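Local structure of dihydropteroate synthase (6PZ2) at residues 58-61 with 62-65; 92-96 with 97-101; 18-22 with 23-27; 221-224 with 225-228. The protein binds pteroic acid at its active site and probably catalyses condensation of a dihydropterin diphosphate with p-aminobenzoate to give dihydropteroate for folate synthesis. All coordinates share one frame; numbering follows the deposited sequence.

Contact 1 (58-61 with 62-65); sequences STRP and GHSY. With PT1 (pteroic acid), chain K; SO4 (sulfate ion), chain B.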
loop_
_atom_site.group_PDB
_atom_site.type_symbol
_atom_site.label_atom_id
_atom_site.label_comp_id
_atom_site.label_asym_id
_atom_site.label_seq_id
_atom_site.Cartn_x
_atom_site.Cartn_y
_atom_site.Cartn_z
ATOM N N SER A 58 -17.348 17.227 -13.807
ATOM C CA SER A 58 -16.978 16.395 -12.675
ATOM C C SER A 58 -18.065 15.331 -12.450
ATOM O O SER A 58 -19.248 15.669 -12.293
ATOM C CB SER A 58 -16.770 17.275 -11.456
ATOM O OG SER A 58 -16.431 16.492 -10.325
ATOM N N THR A 59 -17.670 14.066 -12.361
ATOM C CA THR A 59 -18.579 12.968 -11.961
ATOM C C THR A 59 -18.481 12.663 -10.456
ATOM O O THR A 59 -19.106 11.744 -9.953
ATOM C CB THR A 59 -18.276 11.721 -12.799
ATOM O OG1 THR A 59 -17.011 11.242 -12.361
ATOM C CG2 THR A 59 -18.180 12.004 -14.282
ATOM N N ARG A 60 -17.690 13.440 -9.735
ATOM C CA ARG A 60 -17.686 13.458 -8.294
ATOM C C ARG A 60 -19.089 13.807 -7.773
ATOM O O ARG A 60 -19.716 14.711 -8.287
ATOM C CB ARG A 60 -16.651 14.497 -7.860
ATOM C CG ARG A 60 -16.245 14.384 -6.406
ATOM C CD ARG A 60 -15.270 15.489 -6.107
ATOM N NE ARG A 60 -13.975 15.383 -6.759
ATOM C CZ ARG A 60 -13.063 16.343 -6.649
ATOM N NH1 ARG A 60 -13.374 17.487 -6.065
ATOM N NH2 ARG A 60 -11.836 16.171 -7.086
ATOM N N PRO A 61 -19.587 13.103 -6.756
ATOM C CA PRO A 61 -20.992 13.221 -6.323
ATOM C C PRO A 61 -21.506 14.641 -6.008
ATOM O O PRO A 61 -20.807 15.441 -5.399
ATOM C CB PRO A 61 -21.046 12.365 -5.047
ATOM C CG PRO A 61 -19.976 11.318 -5.252
ATOM C CD PRO A 61 -18.889 12.030 -6.031
ATOM N N GLY A 62 -22.720 14.971 -6.443
ATOM C CA GLY A 62 -23.247 16.345 -6.344
ATOM C C GLY A 62 -22.306 17.402 -6.920
ATOM O O GLY A 62 -22.060 18.437 -6.295
ATOM N N HIS A 63 -21.713 17.136 -8.080
ATOM C CA HIS A 63 -21.332 18.197 -8.990
ATOM C C HIS A 63 -22.386 18.254 -10.096
ATOM O O HIS A 63 -23.082 17.288 -10.360
ATOM C CB HIS A 63 -19.919 18.006 -9.541
ATOM C CG HIS A 63 -18.857 18.460 -8.599
ATOM N ND1 HIS A 63 -18.686 17.885 -7.343
ATOM C CD2 HIS A 63 -17.916 19.420 -8.721
ATOM C CE1 HIS A 63 -17.684 18.476 -6.732
ATOM N NE2 HIS A 63 -17.191 19.424 -7.562
ATOM N N SER A 64 -22.520 19.412 -10.708
ATOM C CA SER A 64 -23.603 19.649 -11.641
ATOM C C SER A 64 -23.274 19.051 -13.023
ATOM O O SER A 64 -22.124 18.728 -13.372
ATOM C CB SER A 64 -23.904 21.125 -11.690
ATOM O OG SER A 64 -22.772 21.862 -12.134
ATOM N N TYR A 65 -24.338 18.853 -13.787
ATOM C CA TYR A 65 -24.258 18.427 -15.173
ATOM C C TYR A 65 -23.784 19.634 -15.994
ATOM O O TYR A 65 -24.161 20.759 -15.719
ATOM C CB TYR A 65 -25.624 17.901 -15.623
ATOM C CG TYR A 65 -25.844 17.800 -17.119
ATOM C CD1 TYR A 65 -25.663 16.596 -17.791
ATOM C CD2 TYR A 65 -26.273 18.893 -17.866
ATOM C CE1 TYR A 65 -25.870 16.488 -19.158
ATOM C CE2 TYR A 65 -26.489 18.798 -19.232
ATOM C CZ TYR A 65 -26.281 17.593 -19.880
ATOM O OH TYR A 65 -26.463 17.491 -21.230
HETATM C C2 PT1 K . -13.271 5.975 -11.725
HETATM C C3 PT1 K . -13.604 7.388 -11.782
HETATM C C5 PT1 K . -13.548 7.965 -13.127
HETATM N N6 PT1 K . -13.924 8.167 -10.715
HETATM C C7 PT1 K . -12.964 5.878 -14.038
HETATM N N9 PT1 K . -13.257 7.180 -14.164
HETATM C C10 PT1 K . -14.228 9.463 -10.895
HETATM N N11 PT1 K . -12.642 5.133 -15.111
HETATM C C12 PT1 K . -14.217 10.011 -12.184
HETATM C C21 PT1 K . -16.892 9.475 -3.579
HETATM O O22 PT1 K . -17.589 8.545 -3.145
HETATM O O1 PT1 K . -13.275 5.309 -10.560
HETATM N N4 PT1 K . -12.994 5.269 -12.840
HETATM N N8 PT1 K . -13.843 9.276 -13.257
HETATM C C13 PT1 K . -14.618 10.306 -9.699
HETATM N N14 PT1 K . -15.819 9.722 -9.112
HETATM C C15 PT1 K . -16.070 9.737 -7.785
HETATM C C16 PT1 K . -15.367 10.553 -6.890
HETATM C C17 PT1 K . -17.024 8.855 -7.293
HETATM C C18 PT1 K . -15.665 10.491 -5.531
HETATM C C19 PT1 K . -17.319 8.788 -5.934
HETATM C C20 PT1 K . -16.628 9.601 -5.051
HETATM O O23 PT1 K . -16.369 10.261 -2.787
HETATM S S SO4 B . -12.013 12.911 -9.153
HETATM O O1 SO4 B . -13.301 13.092 -8.445
HETATM O O2 SO4 B . -12.265 12.759 -10.603
HETATM O O3 SO4 B . -11.333 11.701 -8.640
HETATM O O4 SO4 B . -11.155 14.094 -8.923
HETATM O O HOH W 1 -19.399 19.209 -13.199
#
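The chain from R60 to H63 makes a tight reversal close to a type II beta turn, P61 and G62 at its corners and G62 with positive phi (52°), closed by H63 N giving its hydrogen to R60 O at 3.1 Å. The turn brings the H63 side chain back over the residues that precede it. S58 OG sits over one face of the imidazole, displaced toward the rim, 3.6 Å from H63 CG, while P61 O meets the same ring at its edge. R60 and H63 run side by side in the same direction; R60 CD comes 3.9 Å from H63 CE1, and guanidinium and ring stand nearly perpendicular. R60 N makes a weak bond to S58 OG, and one water accepts from S58 N and donates to S64 O, bridging the two arms. The R60 chain leaves with CG anti to the backbone N (chi1 -164°) and bends at chi3, which carries the guanidinium to a sulfate. There NE points almost straight at sulfate O1, 2.9 Å away, and NH2 reaches O4 at 2.9 Å, so the anion lies at the guanidinium edge, in its plane. P61 turns its CG-CD edge onto a face of the aminobenzoyl ring, CD 3.5 Å from C20 of pteroic acid, and T59 OG1 approaches C12 of the pterin at 3.1 Å. This is a catalytic-end loop of a TIM barrel, following strand 51-55, and its sulfate, held also by R247 and H249, is consistent with the substrate diphosphate site of dihydropteroate synthases.

Contact 2 (92-96 with 97-101); sequences IDTYK and ADVAE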
loop_
_atom_site.group_PDB
_atom_site.type_symbol
_atom_site.label_atom_id
_atom_site.label_comp_id
_atom_site.label_asym_id
_atom_site.label_seq_id
_atom_site.Cartn_x
_atom_site.Cartn_y
_atom_site.Cartn_z
ATOM N N ILE A 92 -10.263 10.951 -22.476
ATOM C CA ILE A 92 -11.243 12.001 -22.250
ATOM C C ILE A 92 -12.330 11.411 -21.349
ATOM O O ILE A 92 -12.989 10.451 -21.681
ATOM C CB ILE A 92 -11.811 12.580 -23.562
ATOM C CG1 ILE A 92 -12.908 13.617 -23.315
ATOM C CG2 ILE A 92 -12.377 11.474 -24.440
ATOM C CD1 ILE A 92 -12.430 14.958 -22.848
ATOM N N ASP A 93 -12.486 12.019 -20.195
ATOM C CA ASP A 93 -13.414 11.543 -19.224
ATOM C C ASP A 93 -14.759 12.156 -19.601
ATOM O O ASP A 93 -15.076 13.227 -19.138
ATOM C CB ASP A 93 -13.000 11.974 -17.812
ATOM C CG ASP A 93 -13.837 11.403 -16.672
ATOM O OD1 ASP A 93 -15.087 11.232 -16.810
ATOM O OD2 ASP A 93 -13.221 11.146 -15.626
ATOM N N THR A 94 -15.526 11.487 -20.426
ATOM C CA THR A 94 -16.856 12.006 -20.769
ATOM C C THR A 94 -17.783 10.814 -21.030
ATOM O O THR A 94 -17.315 9.801 -21.546
ATOM C CB THR A 94 -16.815 12.885 -22.031
ATOM O OG1 THR A 94 -18.102 13.469 -22.219
ATOM C CG2 THR A 94 -16.471 12.110 -23.284
ATOM N N TYR A 95 -19.070 10.954 -20.718
ATOM C CA TYR A 95 -20.044 9.984 -21.149
ATOM C C TYR A 95 -20.840 10.511 -22.348
ATOM O O TYR A 95 -21.800 9.857 -22.773
ATOM C CB TYR A 95 -21.028 9.645 -20.027
ATOM C CG TYR A 95 -21.691 10.826 -19.372
ATOM C CD1 TYR A 95 -22.907 11.318 -19.816
ATOM C CD2 TYR A 95 -21.124 11.408 -18.256
ATOM C CE1 TYR A 95 -23.545 12.363 -19.168
ATOM C CE2 TYR A 95 -21.729 12.474 -17.610
ATOM C CZ TYR A 95 -22.937 12.960 -18.076
ATOM O OH TYR A 95 -23.507 14.021 -17.430
ATOM N N LYS A 96 -20.463 11.666 -22.898
ATOM C CA LYS A 96 -21.200 12.223 -24.042
ATOM C C LYS A 96 -20.445 11.947 -25.347
ATOM O O LYS A 96 -19.276 12.279 -25.504
ATOM C CB LYS A 96 -21.434 13.715 -23.832
ATOM C CG LYS A 96 -22.090 14.044 -22.497
ATOM C CD LYS A 96 -22.441 15.494 -22.353
ATOM C CE LYS A 96 -22.887 15.866 -20.955
ATOM N NZ LYS A 96 -21.783 15.822 -19.967
ATOM N N ALA A 97 -21.171 11.365 -26.296
ATOM C CA ALA A 97 -20.621 10.915 -27.567
ATOM C C ALA A 97 -20.094 12.096 -28.391
ATOM O O ALA A 97 -19.058 11.975 -29.048
ATOM C CB ALA A 97 -21.682 10.140 -28.309
ATOM N N ASP A 98 -20.756 13.244 -28.331
ATOM C CA ASP A 98 -20.310 14.426 -29.121
ATOM C C ASP A 98 -19.020 15.021 -28.550
ATOM O O ASP A 98 -18.146 15.457 -29.319
ATOM C CB ASP A 98 -21.357 15.536 -29.257
ATOM C CG ASP A 98 -22.140 15.894 -28.005
ATOM O OD1 ASP A 98 -22.885 16.855 -28.098
ATOM O OD2 ASP A 98 -22.036 15.215 -26.953
ATOM N N VAL A 99 -18.893 14.997 -27.227
ATOM C CA VAL A 99 -17.654 15.421 -26.600
ATOM C C VAL A 99 -16.531 14.466 -27.015
ATOM O O VAL A 99 -15.436 14.892 -27.424
ATOM C CB VAL A 99 -17.805 15.465 -25.072
ATOM C CG1 VAL A 99 -16.481 15.782 -24.414
ATOM C CG2 VAL A 99 -18.883 16.445 -24.634
ATOM N N ALA A 100 -16.805 13.179 -26.882
ATOM C CA ALA A 100 -15.807 12.167 -27.233
ATOM C C ALA A 100 -15.326 12.315 -28.679
ATOM O O ALA A 100 -14.120 12.181 -28.999
ATOM C CB ALA A 100 -16.396 10.793 -27.033
ATOM N N GLU A 101 -16.306 12.499 -29.552
ATOM C CA GLU A 101 -16.022 12.667 -30.977
ATOM C C GLU A 101 -15.028 13.802 -31.230
ATOM O O GLU A 101 -14.033 13.594 -31.947
ATOM C CB GLU A 101 -17.284 12.974 -31.783
ATOM C CG GLU A 101 -16.957 13.172 -33.254
ATOM C CD GLU A 101 -17.912 12.487 -34.207
ATOM O OE1 GLU A 101 -19.146 12.499 -33.942
ATOM O OE2 GLU A 101 -17.409 11.927 -35.189
#
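I92, T94, V99 and A100 pack where strand 90-93 passes into helix 97-105, the first half of a beta-alpha-beta unit of the TIM barrel that is completed by strand 110-113. The T94 and V99 side chains cross obliquely: the hydroxyl OG1 lies 3.5 Å from V99 CB, and V99 CG1, anti to its own backbone N (chi1 175°), leans against T94 CB. The T94 methyl CG2 rests between V99 CG1 and the next residue of the helix, 4.0 Å from A100 CB. Further down the strand, I92 CG1 touches V99 CG1 more loosely, at 4.3 Å, so V99 is lodged between a strand residue and the connection above it. V99 CG2, the second branch, comes up against K96 CB. The T94 hydroxyl is busy on its polar side as well: it takes the hydrogen of K96 N, forming an ST turn, and is hydrogen-bonded to E71 of helix 68-85. K96 occupies the N-cap position, yet its long chain runs away from the helix, and its NZ makes salt bridges with E71 and E57; these carboxylates would be expected to stabilise the buried ammonium. D98 brings OD2 back to 3.5 Å from K96 CB, and its OD1 is hydrogen-bonded to S68 OG, while A97 N is hydrogen-bonded to D120. The pocket residue D93 faces away from this packing and touches pteroic acid. The first full turn of the helix is fixed by A100 N bonding to K96 O at 3.0 Å, nearly straight (168°).

Contact 3 (18-22 with 23-27); sequences LNVTP and DSFSD. With SO4 (sulfate ion), chain B.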
loop_
_atom_site.group_PDB
_atom_site.type_symbol
_atom_site.label_atom_id
_atom_site.label_comp_id
_atom_site.label_asym_id
_atom_site.label_seq_id
_atom_site.Cartn_x
_atom_site.Cartn_y
_atom_site.Cartn_z
ATOM N N LEU A 18 -6.752 15.105 -14.492
ATOM C CA LEU A 18 -6.736 16.532 -14.799
ATOM C C LEU A 18 -8.181 17.006 -14.975
ATOM O O LEU A 18 -8.730 16.849 -16.073
ATOM C CB LEU A 18 -5.913 16.770 -16.074
ATOM C CG LEU A 18 -5.737 18.237 -16.474
ATOM C CD1 LEU A 18 -5.029 19.003 -15.379
ATOM C CD2 LEU A 18 -4.953 18.378 -17.766
ATOM N N ASN A 19 -8.774 17.575 -13.929
ATOM C CA ASN A 19 -10.127 18.162 -13.988
ATOM C C ASN A 19 -10.015 19.653 -14.306
ATOM O O ASN A 19 -9.237 20.343 -13.694
ATOM C CB ASN A 19 -10.916 17.988 -12.683
ATOM C CG ASN A 19 -11.310 16.538 -12.439
ATOM O OD1 ASN A 19 -11.875 15.878 -13.322
ATOM N ND2 ASN A 19 -10.986 16.008 -11.260
ATOM N N VAL A 20 -10.807 20.162 -15.242
ATOM C CA VAL A 20 -10.660 21.554 -15.654
ATOM C C VAL A 20 -12.015 22.250 -15.550
ATOM O O VAL A 20 -12.234 23.232 -16.240
ATOM C CB VAL A 20 -10.053 21.697 -17.061
ATOM C CG1 VAL A 20 -8.640 21.141 -17.119
ATOM C CG2 VAL A 20 -10.905 21.052 -18.139
ATOM N N THR A 21 -12.878 21.749 -14.677
ATOM C CA THR A 21 -14.036 22.537 -14.252
ATOM C C THR A 21 -13.560 23.815 -13.553
ATOM O O THR A 21 -12.427 23.889 -13.035
ATOM C CB THR A 21 -14.932 21.772 -13.266
ATOM O OG1 THR A 21 -14.171 21.357 -12.126
ATOM C CG2 THR A 21 -15.548 20.530 -13.870
ATOM N N PRO A 22 -14.447 24.808 -13.481
ATOM C CA PRO A 22 -14.156 26.072 -12.795
ATOM C C PRO A 22 -13.713 25.907 -11.328
ATOM O O PRO A 22 -12.682 26.504 -10.959
ATOM C CB PRO A 22 -15.446 26.899 -12.868
ATOM C CG PRO A 22 -16.164 26.360 -14.079
ATOM C CD PRO A 22 -15.663 24.939 -14.284
ATOM N N ASP A 23 -14.421 25.086 -10.539
ATOM C CA ASP A 23 -14.075 24.780 -9.115
ATOM C C ASP A 23 -12.677 24.170 -9.041
ATOM O O ASP A 23 -12.106 24.091 -7.964
ATOM C CB ASP A 23 -14.952 23.740 -8.388
ATOM C CG ASP A 23 -14.451 23.332 -6.992
ATOM O OD1 ASP A 23 -14.306 24.235 -6.124
ATOM O OD2 ASP A 23 -14.166 22.117 -6.754
ATOM N N SER A 24 -12.131 23.639 -10.130
ATOM C CA SER A 24 -10.807 23.011 -10.031
ATOM C C SER A 24 -9.730 24.095 -9.896
ATOM O O SER A 24 -8.607 23.753 -9.618
ATOM C CB SER A 24 -10.464 22.127 -11.208
ATOM O OG SER A 24 -11.489 21.197 -11.513
ATOM N N PHE A 25 -10.023 25.369 -10.156
ATOM C CA PHE A 25 -8.976 26.419 -10.230
ATOM C C PHE A 25 -9.147 27.382 -9.050
ATOM O O PHE A 25 -10.288 27.549 -8.600
ATOM C CB PHE A 25 -9.084 27.205 -11.545
ATOM C CG PHE A 25 -8.813 26.372 -12.768
ATOM C CD1 PHE A 25 -7.516 26.127 -13.178
ATOM C CD2 PHE A 25 -9.848 25.762 -13.457
ATOM C CE1 PHE A 25 -7.255 25.299 -14.256
ATOM C CE2 PHE A 25 -9.591 24.981 -14.566
ATOM C CZ PHE A 25 -8.293 24.746 -14.962
ATOM N N SER A 26 -8.075 28.034 -8.587
ATOM C CA SER A 26 -8.207 29.135 -7.589
ATOM C C SER A 26 -9.183 30.210 -8.081
ATOM O O SER A 26 -9.991 30.736 -7.318
ATOM C CB SER A 26 -6.876 29.777 -7.286
ATOM O OG SER A 26 -5.869 28.791 -7.133
ATOM N N ASP A 27 -9.057 30.551 -9.359
ATOM C CA ASP A 27 -9.833 31.605 -10.008
ATOM C C ASP A 27 -10.422 31.016 -11.302
ATOM O O ASP A 27 -9.714 30.836 -12.305
ATOM C CB ASP A 27 -8.938 32.835 -10.207
ATOM C CG ASP A 27 -9.623 34.129 -10.622
ATOM O OD1 ASP A 27 -8.899 35.138 -10.763
ATOM O OD2 ASP A 27 -10.860 34.125 -10.802
HETATM S S SO4 B . -12.013 12.911 -9.153
HETATM O O1 SO4 B . -13.301 13.092 -8.445
HETATM O O2 SO4 B . -12.265 12.759 -10.603
HETATM O O3 SO4 B . -11.333 11.701 -8.640
HETATM O O4 SO4 B . -11.155 14.094 -8.923
#
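With OG1 between its backbone N and carbonyl carbon (chi1 57°), T21 turns its hydroxyl toward S24, whose OG is held beside its own backbone N (chi1 -50°); the two oxygens meet at 2.8 Å in a hydrogen bond in which either may be the donor. S24 OG also lies 3.2 Å from N19 O, at best a weak bond competing for the same proton, and it rests against N19 CB. The hydroxyl thus fills the inside of the bend between the end of strand 13-19 and the short 3-10 turn that follows. Two backbone bonds wind that turn: S24 N to T21 O at 2.9 Å and F25 N to P22 O at 3.0 Å. The F25 ring folds back toward the strand end with V20 O and P22 O at its edge; CD2 approaches T21 O at 3.2 Å, and CZ packs on V20 CB at 4.1 Å. N33 and I36 of helix 33-46 also touch this ring. N19 swings its amide out of the bend, and ND2 makes a weak bond, 3.0 Å long, to O4 of a sulfate shared with R60, R247 and H249. The residues belong to the NVTPDSFSD signature of dihydropteroate synthases, whose first barrel loop probably supplies this asparagine to the anion pocket at the catalytic end.

Contact 4 (221-224 with 225-228); sequences PVEP and KKRL. With SO4 (sulfate ion), chain G.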
loop_
_atom_site.group_PDB
_atom_site.type_symbol
_atom_site.label_atom_id
_atom_site.label_comp_id
_atom_site.label_asym_id
_atom_site.label_seq_id
_atom_site.Cartn_x
_atom_site.Cartn_y
_atom_site.Cartn_z
ATOM N N PRO A 221 -11.125 9.225 8.446
ATOM C CA PRO A 221 -11.945 10.447 8.378
ATOM C C PRO A 221 -11.082 11.713 8.438
ATOM O O PRO A 221 -11.117 12.452 9.401
ATOM C CB PRO A 221 -12.926 10.430 9.555
ATOM C CG PRO A 221 -12.553 9.215 10.373
ATOM C CD PRO A 221 -11.496 8.432 9.617
ATOM N N VAL A 222 -10.289 11.922 7.402
ATOM C CA VAL A 222 -9.541 13.146 7.238
ATOM C C VAL A 222 -9.972 13.733 5.890
ATOM O O VAL A 222 -10.667 13.075 5.106
ATOM C CB VAL A 222 -8.023 12.886 7.309
ATOM C CG1 VAL A 222 -7.635 12.280 8.658
ATOM C CG2 VAL A 222 -7.554 12.003 6.156
ATOM N N GLU A 223 -9.530 14.956 5.622
ATOM C CA GLU A 223 -9.870 15.642 4.376
ATOM C C GLU A 223 -9.301 14.843 3.189
ATOM O O GLU A 223 -8.330 14.094 3.332
ATOM C CB GLU A 223 -9.396 17.097 4.440
ATOM C CG GLU A 223 -7.913 17.273 4.174
ATOM C CD GLU A 223 -7.420 18.708 4.266
ATOM O OE1 GLU A 223 -7.312 19.359 3.203
ATOM O OE2 GLU A 223 -7.130 19.163 5.395
ATOM N N PRO A 224 -9.929 14.993 2.017
ATOM C CA PRO A 224 -9.677 14.136 0.875
ATOM C C PRO A 224 -8.185 13.984 0.545
ATOM O O PRO A 224 -7.754 12.869 0.299
ATOM C CB PRO A 224 -10.452 14.811 -0.269
ATOM C CG PRO A 224 -11.674 15.353 0.439
ATOM C CD PRO A 224 -11.065 15.893 1.717
ATOM N N LYS A 225 -7.422 15.067 0.524
ATOM C CA LYS A 225 -6.021 15.005 0.077
ATOM C C LYS A 225 -5.199 14.172 1.068
ATOM O O LYS A 225 -4.200 13.570 0.686
ATOM C CB LYS A 225 -5.401 16.402 -0.041
ATOM C CG LYS A 225 -6.051 17.314 -1.075
ATOM C CD LYS A 225 -5.456 18.709 -1.143
ATOM C CE LYS A 225 -5.810 19.557 0.062
ATOM N NZ LYS A 225 -4.603 20.066 0.759
ATOM N N LYS A 226 -5.627 14.154 2.328
ATOM C CA LYS A 226 -4.929 13.423 3.405
ATOM C C LYS A 226 -5.345 11.943 3.421
ATOM O O LYS A 226 -4.988 11.247 4.364
ATOM C CB LYS A 226 -5.228 14.032 4.783
ATOM C CG LYS A 226 -4.792 15.477 5.000
ATOM C CD LYS A 226 -3.295 15.688 4.974
ATOM C CE LYS A 226 -2.783 16.425 6.196
ATOM N NZ LYS A 226 -3.251 17.831 6.245
ATOM N N ARG A 227 -6.080 11.449 2.414
ATOM C CA ARG A 227 -6.410 10.024 2.345
ATOM C C ARG A 227 -5.375 9.252 1.511
ATOM O O ARG A 227 -5.614 8.109 1.178
ATOM C CB ARG A 227 -7.815 9.852 1.764
ATOM C CG ARG A 227 -8.865 10.591 2.585
ATOM C CD ARG A 227 -10.210 10.645 1.897
ATOM N NE ARG A 227 -11.074 11.430 2.759
ATOM C CZ ARG A 227 -12.304 11.821 2.456
ATOM N NH1 ARG A 227 -12.883 11.427 1.337
ATOM N NH2 ARG A 227 -12.955 12.598 3.294
ATOM N N LEU A 228 -4.237 9.849 1.206
ATOM C CA LEU A 228 -3.291 9.216 0.269
ATOM C C LEU A 228 -2.897 7.791 0.712
ATOM O O LEU A 228 -2.737 6.929 -0.175
ATOM C CB LEU A 228 -2.059 10.121 0.153
ATOM C CG LEU A 228 -0.949 9.611 -0.761
ATOM C CD1 LEU A 228 -1.500 9.154 -2.104
ATOM C CD2 LEU A 228 0.097 10.687 -0.946
HETATM S S SO4 G . -16.177 12.865 1.932
HETATM O O1 SO4 G . -16.650 11.628 2.591
HETATM O O2 SO4 G . -17.345 13.457 1.259
HETATM O O3 SO4 G . -15.666 13.823 2.956
HETATM O O4 SO4 G . -15.219 12.578 0.828
#
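V222 and R227 are held firmly: NE and NH2 of the guanidinium grip the single oxygen V222 O side-on, at 2.9 and 3.0 Å, with that oxygen in the guanidinium plane. From the same R227 group, NH1 donates to sulfate O4 at 2.7 Å and NH2 to sulfate O3, both nearly straight, while NH1 also donates to R212 O. R227 runs extended from CG to NE beside P224, whose CA sits over one face of the guanidinium, offset toward its rim. V222 CG2, placed between its backbone N and carbonyl carbon (chi1 -60° for CG1), is pressed against K226 CB at 3.4 Å, shorter than usual carbon contact, where the two side chains cross at about a right angle. Below them the backbone forms a 3-10 turn leading into helix 228-240 of the barrel, K226 N bonding to E223 O at 2.9 Å and R227 N to P224 O at 3.0 Å, with R227 at the N-cap position. The exposed side is looser. E223 reaches K225 NZ from OE1 only in a long salt bridge of 3.7 Å, and its OE2 stays 4.2 Å from K226 NZ, beyond one.

Overall arrangement
Contact 1 touches both contact 2 and contact 3 around the catalytic end of the barrel, while contacts 2 and 3 come no nearer than about 5 Å. Y65 packs on contact 2, its CD1 3.4 Å from Y95 OH, and S58 N lies 3.8 Å from T21 CG2 of contact 3. Contacts 1 and 3 also share one sulfate, through R60 and N19. Pteroic acid is met by T59, R60 and P61 of contact 1 and by D93 of contact 2. Contact 4 stands apart, its nearest atoms about 7 Å from contact 1 and its centre about 30 Å from that of contact 2, yet the R227 side chain comes within about 6 Å of pteroic acid.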